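Local coordinates for protein FMN Adenylyltransferase (Candida glabrata, PDB 3FWK) that catalyses the transfer of the adenylyl group of ATP to FMN, yielding FAD, the last step of FAD biosynthesis, at residues L7-T18 / L76-E84; K106-D115 / S133-R141. One frame throughout, in Å; residues are numbered along the deposited sequence.

Contact 1 (L7-T18 / L76-E84); sequences LGDAAELCYNLT and LLYLSCLWE
Cys14 O, which faces Ser80 CB at 3.6 Å, is gripped by two donors of its own helix: Thr18 N in the regular helical bond and Thr18 OG1 at 2.7 Å from Cys14 O. The two come from opposite faces of the carbonyl plane. Thr18 OG1 can fold back in this way because it lies beside its own backbone N (chi1 -60°), which turns Thr18 CG2 out to meet Leu77 CD2. Ser80 OG settles against the backbone, 3.3 Å from Tyr15 CA, and a water links Ser80 OG to Tyr15 O.

The axes of the two short segments approach to 7.1 Å and cross at -101°, nearly perpendicular. Such closeness fits the small residues Ala11, Cys14 and Ser80 at the crossing; Ala11 CB lies 3.6 Å from Leu79 O. Here helix 7-23, near the N terminus, packs across helix 69-86 of the Rossmann-like core, with Trp83 as a knob in the hole formed by Gly8, Ala11, Glu12 and Tyr15. With CG anti to the backbone N (chi1 -174°), the indole points outward across helix 7-18, side by side with the Glu12 chain. Glu12 CB stands 3.6 Å from the centroid of the Trp83 six-membered ring, directly on its normal, a CH-pi contact; beyond it the Glu12 carboxylate lies almost parallel to the indole.

Tyr15 meets the five-membered end of Trp83 obliquely, its CG 3.5 Å from Trp83 CD1. Glu84 OE1 lies at the edge of the phenol ring, near its plane, and forms a salt bridge with Lys43 of helix 31-50. On the other flank Leu79 CD2 reaches Leu7 CD1, while Leu76 CD2 touches Cys14 SG at 3.6 Å.

Contact 2 (K106-D115 / S133-R141); sequences KLPTVFIDHD and SLSLYESDR
Arg141 curls over the loop that follows strand 107-111. Its CB lies 3.6 Å from Asp113 OD2, and CG remains beside that same oxygen. Bends at chi2 and chi3 then fold the chain back, carrying NE and CZ over Asp115 CA, which sits 3.7 Å above the guanidinium plane, off-centre. At the tip NH2 comes near Asp115 O, but the angle is too poor for a hydrogen bond; NH1, against Asp115 CB, hydrogen-bonds just outside the segments. One water joins Asp113 OD2, Ser139 O and Arg141 N; another links Asp115 N with Arg141 O.

Strands 107-111 and 134-138 run parallel in register, Leu107 beside Leu134 through Phe111 beside Glu138. Together with helix 119-131 they form a beta-alpha-beta unit of the Rossmann-like sheet, strand 134-138 at its edge. Backbone bonds alternate between the strands, from Leu107 N to Ser133 O through to Ser139 N to Phe111 O. Leu107 O receives Ser135 N at 2.8 Å and Thr109 OG1 at 2.8 Å from opposite faces. Past the strands the pairing passes to a side chain: Ser139 OG, set between its backbone N and carbonyl carbon (chi1 71°), accepts from Asp113 N at 2.9 Å.

On the Thr109 face, Leu134 CB packs 3.6 Å from Thr109 OG1, and Glu138 brings OE2 to the edge of the Phe111 ring. Val110 CG2 meets Tyr137 CD2 on the other face. Asp113 OD2 lies 3.7 Å from Glu138 OE1, with Glu122 OE2 close to Asp113 OD1; the water donating to Asp113 OD2 probably eases repulsion, nearby Arg141 forming no salt bridge there.

From the N terminus, helix 7-23 enters first. Contact 1 closes a long loop when the chain, having run through helix 31-50 and strand 61-64, returns along helix 69-86. Contact 2 opens only afterwards and spans a short loop filled mostly by helix 119-131, so the two follow in series, neither nested nor crossed. Contact 1 lays the N-terminal helix on the core; contact 2 joins the edge strand 134-138 to its parallel neighbour 107-111. Their centres are 20 Å apart, yet they touch: Leu7 CD2 packs 3.9 Å from Leu107 N, and Leu82 packs on Leu107 in the conformer given, bringing both helices against the start of strand 107-111.

Contact 1 (L7-T18 / L76-E84)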
loop_
_atom_site.group_PDB
_atom_site.type_symbol
_atom_site.label_atom_id
_atom_site.label_comp_id
_atom_site.label_asym_id
_atom_site.label_seq_id
_atom_site.Cartn_x
_atom_site.Cartn_y
_atom_site.Cartn_z
ATOM N N LEU A 7 -14.097 -12.282 2.649
ATOM C CA LEU A 7 -13.375 -11.826 1.466
ATOM C C LEU A 7 -14.321 -11.202 0.419
ATOM O O LEU A 7 -14.014 -10.163 -0.165
ATOM C CB LEU A 7 -12.571 -12.987 0.862
ATOM C CG LEU A 7 -11.655 -12.635 -0.307
ATOM C CD1 LEU A 7 -10.670 -11.536 0.038
ATOM C CD2 LEU A 7 -10.944 -13.875 -0.837
ATOM N N GLY A 8 -15.471 -11.822 0.180
ATOM C CA GLY A 8 -16.418 -11.273 -0.789
ATOM C C GLY A 8 -16.942 -9.900 -0.401
ATOM O O GLY A 8 -17.099 -9.008 -1.267
ATOM N N ASP A 9 -17.253 -9.703 0.883
ATOM C CA ASP A 9 -17.672 -8.390 1.351
ATOM C C ASP A 9 -16.549 -7.381 1.214
ATOM O O ASP A 9 -16.796 -6.205 0.882
ATOM C CB ASP A 9 -18.134 -8.448 2.811
ATOM C CG ASP A 9 -19.481 -9.109 2.986
ATOM O OD1 ASP A 9 -20.298 -9.218 2.044
ATOM O OD2 ASP A 9 -19.729 -9.537 4.143
ATOM N N ALA A 10 -15.317 -7.810 1.507
ATOM C CA ALA A 10 -14.177 -6.903 1.309
ATOM C C ALA A 10 -14.028 -6.499 -0.159
ATOM O O ALA A 10 -13.800 -5.313 -0.475
ATOM C CB ALA A 10 -12.886 -7.545 1.829
ATOM N N ALA A 11 -14.131 -7.480 -1.048
ATOM C CA ALA A 11 -13.977 -7.194 -2.486
ATOM C C ALA A 11 -15.098 -6.266 -2.967
ATOM O O ALA A 11 -14.852 -5.314 -3.709
ATOM C CB ALA A 11 -13.960 -8.497 -3.250
ATOM N N GLU A 12 -16.330 -6.508 -2.517
ATOM C CA GLU A 12 -17.447 -5.648 -2.922
ATOM C C GLU A 12 -17.270 -4.228 -2.402
ATOM O O GLU A 12 -17.542 -3.264 -3.120
ATOM C CB GLU A 12 -18.749 -6.247 -2.411
ATOM C CG GLU A 12 -19.949 -5.429 -2.940
ATOM C CD GLU A 12 -21.292 -6.077 -2.713
ATOM O OE1 GLU A 12 -21.393 -6.992 -1.868
ATOM O OE2 GLU A 12 -22.256 -5.658 -3.405
ATOM N N LEU A 13 -16.838 -4.091 -1.147
ATOM C CA LEU A 13 -16.555 -2.791 -0.584
ATOM C C LEU A 13 -15.538 -2.060 -1.450
ATOM O O LEU A 13 -15.701 -0.905 -1.797
ATOM C CB LEU A 13 -16.013 -2.924 0.837
ATOM C CG LEU A 13 -15.365 -1.655 1.399
ATOM C CD1 LEU A 13 -16.300 -0.451 1.523
ATOM C CD2 LEU A 13 -14.678 -1.959 2.730
ATOM N N CYS A 14 -14.472 -2.769 -1.815
ATOM C CA CYS A 14 -13.395 -2.115 -2.571
ATOM C C CYS A 14 -13.875 -1.704 -3.958
ATOM O O CYS A 14 -13.517 -0.638 -4.464
ATOM C CB CYS A 14 -12.198 -3.043 -2.686
ATOM S SG CYS A 14 -11.305 -3.153 -1.073
ATOM N N TYR A 15 -14.695 -2.557 -4.567
ATOM C CA TYR A 15 -15.339 -2.187 -5.834
ATOM C C TYR A 15 -16.189 -0.934 -5.693
ATOM O O TYR A 15 -16.149 -0.028 -6.539
ATOM C CB TYR A 15 -16.142 -3.363 -6.347
ATOM C CG TYR A 15 -16.867 -3.013 -7.627
ATOM C CD1 TYR A 15 -16.178 -2.979 -8.835
ATOM C CD2 TYR A 15 -18.229 -2.690 -7.617
ATOM C CE1 TYR A 15 -16.825 -2.633 -10.021
ATOM C CE2 TYR A 15 -18.893 -2.343 -8.805
ATOM C CZ TYR A 15 -18.160 -2.320 -9.967
ATOM O OH TYR A 15 -18.805 -1.976 -11.151
ATOM N N ASN A 16 -16.990 -0.878 -4.639
ATOM C CA ASN A 16 -17.853 0.260 -4.442
ATOM C C ASN A 16 -17.109 1.552 -4.154
ATOM O O ASN A 16 -17.433 2.587 -4.721
ATOM C CB ASN A 16 -18.847 -0.055 -3.328
ATOM C CG ASN A 16 -19.890 -1.091 -3.748
ATOM O OD1 ASN A 16 -20.190 -1.296 -4.902
ATOM N ND2 ASN A 16 -20.469 -1.752 -2.725
ATOM N N LEU A 17 -16.069 1.516 -3.319
ATOM C CA LEU A 17 -15.352 2.752 -3.037
ATOM C C LEU A 17 -14.541 3.197 -4.261
ATOM O O LEU A 17 -14.397 4.395 -4.511
ATOM C CB LEU A 17 -14.527 2.689 -1.735
ATOM C CG LEU A 17 -13.308 1.779 -1.714
ATOM C CD1 LEU A 17 -12.078 2.563 -2.253
ATOM C CD2 LEU A 17 -13.027 1.302 -0.289
ATOM N N THR A 18 -14.021 2.240 -5.036
ATOM C CA THR A 18 -13.257 2.580 -6.244
ATOM C C THR A 18 -14.190 3.210 -7.299
ATOM O O THR A 18 -13.871 4.239 -7.906
ATOM C CB THR A 18 -12.518 1.353 -6.778
ATOM O OG1 THR A 18 -11.612 0.866 -5.746
ATOM C CG2 THR A 18 -11.705 1.692 -8.012
ATOM N N LEU A 76 -6.506 -2.638 -2.340
ATOM C CA LEU A 76 -7.876 -2.177 -2.549
ATOM C C LEU A 76 -8.273 -2.297 -4.016
ATOM O O LEU A 76 -9.372 -2.741 -4.332
ATOM C CB LEU A 76 -8.009 -0.734 -2.081
ATOM C CG LEU A 76 -7.731 -0.456 -0.597
ATOM C CD1 LEU A 76 -7.945 1.018 -0.288
ATOM C CD2 LEU A 76 -8.532 -1.376 0.358
ATOM N N LEU A 77 -7.383 -1.883 -4.935
ATOM C CA LEU A 77 -7.690 -1.987 -6.347
ATOM C C LEU A 77 -7.778 -3.425 -6.828
ATOM O O LEU A 77 -8.604 -3.739 -7.702
ATOM C CB LEU A 77 -6.670 -1.192 -7.163
ATOM C CG LEU A 77 -6.697 0.303 -6.886
ATOM C CD1 LEU A 77 -5.502 0.968 -7.550
ATOM C CD2 LEU A 77 -8.043 1.004 -7.290
ATOM N N TYR A 78 -6.918 -4.303 -6.297
ATOM C CA TYR A 78 -6.936 -5.697 -6.666
ATOM C C TYR A 78 -8.250 -6.350 -6.231
ATOM O O TYR A 78 -8.891 -7.064 -7.018
ATOM C CB TYR A 78 -5.730 -6.379 -6.017
ATOM C CG TYR A 78 -5.523 -7.813 -6.426
ATOM C CD1 TYR A 78 -4.891 -8.109 -7.613
ATOM C CD2 TYR A 78 -5.970 -8.868 -5.653
ATOM C CE1 TYR A 78 -4.697 -9.404 -8.032
ATOM C CE2 TYR A 78 -5.780 -10.172 -6.047
ATOM C CZ TYR A 78 -5.167 -10.431 -7.258
ATOM O OH TYR A 78 -4.965 -11.709 -7.677
ATOM N N LEU A 79 -8.653 -6.083 -4.986
ATOM C CA LEU A 79 -9.958 -6.575 -4.500
ATOM C C LEU A 79 -11.116 -6.041 -5.344
ATOM O O LEU A 79 -12.026 -6.820 -5.712
ATOM C CB LEU A 79 -10.096 -6.218 -3.036
ATOM C CG LEU A 79 -9.274 -7.043 -2.029
ATOM C CD1 LEU A 79 -9.258 -6.406 -0.663
ATOM C CD2 LEU A 79 -9.862 -8.457 -1.939
ATOM N N SER A 80 -11.064 -4.755 -5.694
ATOM C CA SER A 80 -12.119 -4.202 -6.546
ATOM C C SER A 80 -12.173 -4.953 -7.883
ATOM O O SER A 80 -13.236 -5.288 -8.381
ATOM C CB SER A 80 -11.803 -2.733 -6.788
ATOM O OG SER A 80 -12.711 -2.164 -7.763
ATOM N N CYS A 81 -11.010 -5.233 -8.463
ATOM C CA CYS A 81 -10.956 -5.920 -9.738
ATOM C C CYS A 81 -11.386 -7.355 -9.671
ATOM O O CYS A 81 -11.970 -7.869 -10.628
ATOM C CB CYS A 81 -9.568 -5.790 -10.368
ATOM S SG CYS A 81 -9.207 -4.137 -10.937
ATOM N N LEU A 82 -11.122 -8.038 -8.561
ATOM C CA LEU A 82 -11.680 -9.397 -8.383
ATOM C C LEU A 82 -13.194 -9.366 -8.399
ATOM O O LEU A 82 -13.837 -10.198 -9.049
ATOM C CB LEU A 82 -11.203 -9.984 -7.054
ATOM C CG LEU A 82 -9.732 -10.344 -6.953
ATOM C CD1 LEU A 82 -9.405 -10.783 -5.523
ATOM C CD2 LEU A 82 -9.354 -11.435 -7.950
ATOM N N TRP A 83 -13.779 -8.423 -7.678
ATOM C CA TRP A 83 -15.231 -8.285 -7.690
ATOM C C TRP A 83 -15.738 -7.970 -9.090
ATOM O O TRP A 83 -16.676 -8.601 -9.588
ATOM C CB TRP A 83 -15.679 -7.227 -6.687
ATOM C CG TRP A 83 -17.160 -7.151 -6.555
ATOM C CD1 TRP A 83 -18.023 -6.297 -7.216
ATOM C CD2 TRP A 83 -17.985 -8.002 -5.751
ATOM N NE1 TRP A 83 -19.339 -6.570 -6.847
ATOM C CE2 TRP A 83 -19.329 -7.592 -5.938
ATOM C CE3 TRP A 83 -17.711 -9.027 -4.846
ATOM C CZ2 TRP A 83 -20.393 -8.221 -5.296
ATOM C CZ3 TRP A 83 -18.773 -9.652 -4.203
ATOM C CH2 TRP A 83 -20.083 -9.240 -4.421
ATOM N N GLU A 84 -15.120 -6.995 -9.729
ATOM C CA GLU A 84 -15.567 -6.596 -11.069
ATOM C C GLU A 84 -15.460 -7.744 -12.055
ATOM O O GLU A 84 -16.401 -8.018 -12.831
ATOM C CB GLU A 84 -14.792 -5.369 -11.517
ATOM C CG GLU A 84 -15.225 -4.863 -12.913
ATOM C CD GLU A 84 -14.730 -3.475 -13.261
ATOM O OE1 GLU A 84 -14.128 -2.766 -12.440
ATOM O OE2 GLU A 84 -14.939 -3.057 -14.439
HETATM O O HOH W 1 -14.473 -0.051 -9.381
#

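Contact 2 (K106-D115 / S133-R141)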
loop_
_atom_site.group_PDB
_atom_site.type_symbol
_atom_site.label_atom_id
_atom_site.label_comp_id
_atom_site.label_asym_id
_atom_site.label_seq_id
_atom_site.Cartn_x
_atom_site.Cartn_y
_atom_site.Cartn_z
ATOM N N LYS A 106 -10.031 -16.928 1.704
ATOM C CA LYS A 106 -8.978 -15.999 2.127
ATOM C C LYS A 106 -8.060 -15.788 0.939
ATOM O O LYS A 106 -7.915 -16.695 0.110
ATOM C CB LYS A 106 -8.196 -16.596 3.297
ATOM C CG LYS A 106 -9.020 -16.664 4.603
ATOM C CD LYS A 106 -8.158 -16.906 5.861
ATOM C CE LYS A 106 -9.002 -17.019 7.144
ATOM N NZ LYS A 106 -9.773 -15.787 7.589
ATOM N N LEU A 107 -7.449 -14.610 0.831
ATOM C CA LEU A 107 -6.567 -14.275 -0.323
ATOM C C LEU A 107 -5.007 -14.647 -0.177
ATOM O O LEU A 107 -4.401 -14.128 0.744
ATOM C CB LEU A 107 -6.725 -12.770 -0.555
ATOM C CG LEU A 107 -6.241 -12.128 -1.868
ATOM C CD1 LEU A 107 -4.743 -12.044 -2.085
ATOM C CD2 LEU A 107 -6.978 -12.625 -3.081
ATOM N N PRO A 108 -4.352 -15.489 -1.084
ATOM C CA PRO A 108 -2.974 -15.803 -0.760
ATOM C C PRO A 108 -2.083 -14.576 -0.813
ATOM O O PRO A 108 -2.010 -13.896 -1.841
ATOM C CB PRO A 108 -2.587 -16.865 -1.803
ATOM C CG PRO A 108 -3.886 -17.428 -2.282
ATOM C CD PRO A 108 -4.834 -16.271 -2.250
ATOM N N THR A 109 -1.417 -14.315 0.297
ATOM C CA THR A 109 -0.668 -13.084 0.512
ATOM C C THR A 109 0.699 -13.459 1.043
ATOM O O THR A 109 0.797 -14.421 1.819
ATOM C CB THR A 109 -1.443 -12.126 1.453
ATOM O OG1 THR A 109 -2.730 -11.873 0.902
ATOM C CG2 THR A 109 -0.778 -10.835 1.691
ATOM N N VAL A 110 1.732 -12.740 0.650
ATOM C CA VAL A 110 3.074 -12.969 1.147
ATOM C C VAL A 110 3.657 -11.663 1.642
ATOM O O VAL A 110 3.590 -10.637 0.933
ATOM C CB VAL A 110 3.994 -13.646 0.082
ATOM C CG1 VAL A 110 3.914 -12.959 -1.292
ATOM C CG2 VAL A 110 5.429 -13.781 0.555
ATOM N N PHE A 111 4.257 -11.697 2.837
ATOM C CA PHE A 111 4.972 -10.569 3.418
ATOM C C PHE A 111 6.406 -11.039 3.685
ATOM O O PHE A 111 6.630 -11.979 4.429
ATOM C CB PHE A 111 4.276 -10.126 4.703
ATOM C CG PHE A 111 5.055 -9.126 5.520
ATOM C CD1 PHE A 111 5.709 -8.032 4.932
ATOM C CD2 PHE A 111 5.186 -9.325 6.896
ATOM C CE1 PHE A 111 6.450 -7.141 5.712
ATOM C CE2 PHE A 111 5.919 -8.450 7.680
ATOM C CZ PHE A 111 6.533 -7.352 7.095
ATOM N N ILE A 112 7.379 -10.305 3.137
ATOM C CA ILE A 112 8.771 -10.541 3.438
ATOM C C ILE A 112 9.119 -9.710 4.670
ATOM O O ILE A 112 9.220 -8.483 4.616
ATOM C CB ILE A 112 9.669 -10.150 2.221
ATOM C CG1 ILE A 112 9.229 -10.907 0.944
ATOM C CG2 ILE A 112 11.123 -10.451 2.549
ATOM C CD1 ILE A 112 9.082 -12.400 1.065
ATOM N N ASP A 113 9.208 -10.384 5.807
ATOM C CA ASP A 113 9.407 -9.739 7.092
ATOM C C ASP A 113 10.880 -9.508 7.350
ATOM O O ASP A 113 11.725 -10.200 6.800
ATOM C CB ASP A 113 8.768 -10.641 8.172
ATOM C CG ASP A 113 8.504 -9.945 9.501
ATOM O OD1 ASP A 113 8.682 -8.711 9.593
ATOM O OD2 ASP A 113 8.089 -10.656 10.452
ATOM N N HIS A 114 11.192 -8.526 8.185
ATOM C CA HIS A 114 12.590 -8.212 8.527
ATOM C C HIS A 114 12.672 -7.903 9.993
ATOM O O HIS A 114 11.686 -7.432 10.603
ATOM C CB HIS A 114 13.082 -6.972 7.745
ATOM C CG HIS A 114 12.987 -7.123 6.262
ATOM N ND1 HIS A 114 11.863 -6.775 5.541
ATOM C CD2 HIS A 114 13.861 -7.626 5.370
ATOM C CE1 HIS A 114 12.064 -7.035 4.260
ATOM N NE2 HIS A 114 13.267 -7.560 4.128
ATOM N N ASP A 115 13.866 -8.080 10.552
ATOM C CA ASP A 115 14.013 -7.913 11.983
ATOM C C ASP A 115 13.995 -6.448 12.416
ATOM O O ASP A 115 13.891 -6.185 13.591
ATOM C CB ASP A 115 15.238 -8.644 12.495
ATOM C CG ASP A 115 16.505 -8.058 12.024
ATOM O OD1 ASP A 115 16.713 -6.948 11.585
ATOM O OD2 ASP A 115 17.494 -8.844 12.137
ATOM N N SER A 133 -9.586 -10.566 5.179
ATOM C CA SER A 133 -9.587 -12.019 5.041
ATOM C C SER A 133 -8.470 -12.512 4.131
ATOM O O SER A 133 -8.681 -13.384 3.288
ATOM C CB SER A 133 -10.962 -12.563 4.623
ATOM O OG SER A 133 -11.884 -12.385 5.689
ATOM N N LEU A 134 -7.262 -12.021 4.377
ATOM C CA LEU A 134 -6.077 -12.523 3.675
ATOM C C LEU A 134 -5.606 -13.859 4.292
ATOM O O LEU A 134 -5.849 -14.135 5.456
ATOM C CB LEU A 134 -4.945 -11.474 3.745
ATOM C CG LEU A 134 -5.320 -10.047 3.304
ATOM C CD1 LEU A 134 -4.085 -9.165 3.355
ATOM C CD2 LEU A 134 -5.991 -10.072 1.909
ATOM N N SER A 135 -4.921 -14.637 3.463
ATOM C CA SER A 135 -4.213 -15.830 3.956
ATOM C C SER A 135 -2.744 -15.494 3.914
ATOM O O SER A 135 -2.111 -15.536 2.851
ATOM C CB SER A 135 -4.457 -17.077 3.154
ATOM O OG SER A 135 -3.697 -18.079 3.811
ATOM N N LEU A 136 -2.231 -15.066 5.053
ATOM C CA LEU A 136 -0.926 -14.469 5.141
ATOM C C LEU A 136 0.153 -15.531 5.363
ATOM O O LEU A 136 0.072 -16.339 6.267
ATOM C CB LEU A 136 -0.953 -13.511 6.308
ATOM C CG LEU A 136 0.310 -12.807 6.689
ATOM C CD1 LEU A 136 0.688 -11.948 5.517
ATOM C CD2 LEU A 136 0.135 -12.000 7.995
ATOM N N TYR A 137 1.173 -15.480 4.519
ATOM C CA TYR A 137 2.465 -16.137 4.721
ATOM C C TYR A 137 3.498 -15.052 4.988
ATOM O O TYR A 137 3.576 -14.073 4.243
ATOM C CB TYR A 137 2.865 -16.925 3.497
ATOM C CG TYR A 137 4.288 -17.497 3.555
ATOM C CD1 TYR A 137 4.524 -18.811 3.961
ATOM C CD2 TYR A 137 5.396 -16.724 3.185
ATOM C CE1 TYR A 137 5.815 -19.333 3.958
ATOM C CE2 TYR A 137 6.681 -17.234 3.200
ATOM C CZ TYR A 137 6.884 -18.538 3.606
ATOM O OH TYR A 137 8.161 -19.061 3.597
ATOM N N GLU A 138 4.304 -15.232 6.026
ATOM C CA GLU A 138 5.406 -14.306 6.329
ATOM C C GLU A 138 6.717 -15.067 6.248
ATOM O O GLU A 138 6.828 -16.179 6.797
ATOM C CB GLU A 138 5.273 -13.700 7.767
ATOM C CG GLU A 138 3.994 -12.880 7.958
ATOM C CD GLU A 138 4.018 -12.035 9.210
ATOM O OE1 GLU A 138 4.823 -12.341 10.107
ATOM O OE2 GLU A 138 3.246 -11.045 9.309
ATOM N N SER A 139 7.720 -14.486 5.594
ATOM C CA SER A 139 9.068 -15.017 5.693
ATOM C C SER A 139 9.573 -14.868 7.121
ATOM O O SER A 139 9.001 -14.137 7.946
ATOM C CB SER A 139 9.992 -14.329 4.687
ATOM O OG SER A 139 10.245 -12.988 5.094
ATOM N N ASP A 140 10.686 -15.515 7.409
ATOM C CA ASP A 140 11.158 -15.550 8.781
ATOM C C ASP A 140 12.043 -14.365 9.082
ATOM O O ASP A 140 13.161 -14.297 8.582
ATOM C CB ASP A 140 11.949 -16.828 9.004
ATOM C CG ASP A 140 12.400 -16.989 10.419
ATOM O OD1 ASP A 140 12.235 -16.136 11.324
ATOM O OD2 ASP A 140 12.946 -18.099 10.651
ATOM N N ARG A 141 11.589 -13.455 9.958
ATOM C CA ARG A 141 12.366 -12.257 10.232
ATOM C C ARG A 141 13.692 -12.532 10.925
ATOM O O ARG A 141 14.560 -11.665 10.926
ATOM C CB ARG A 141 11.570 -11.262 11.051
ATOM C CG ARG A 141 11.051 -11.847 12.371
ATOM C CD ARG A 141 12.015 -11.646 13.553
ATOM N NE ARG A 141 11.866 -10.277 14.043
ATOM C CZ ARG A 141 12.543 -9.643 15.022
ATOM N NH1 ARG A 141 13.584 -10.161 15.615
ATOM N NH2 ARG A 141 12.159 -8.419 15.360
HETATM O O HOH W 2 -7.808 -13.708 7.758
HETATM O O HOH W 3 8.692 -13.298 10.536
HETATM O O HOH W 4 15.683 -9.560 9.077
#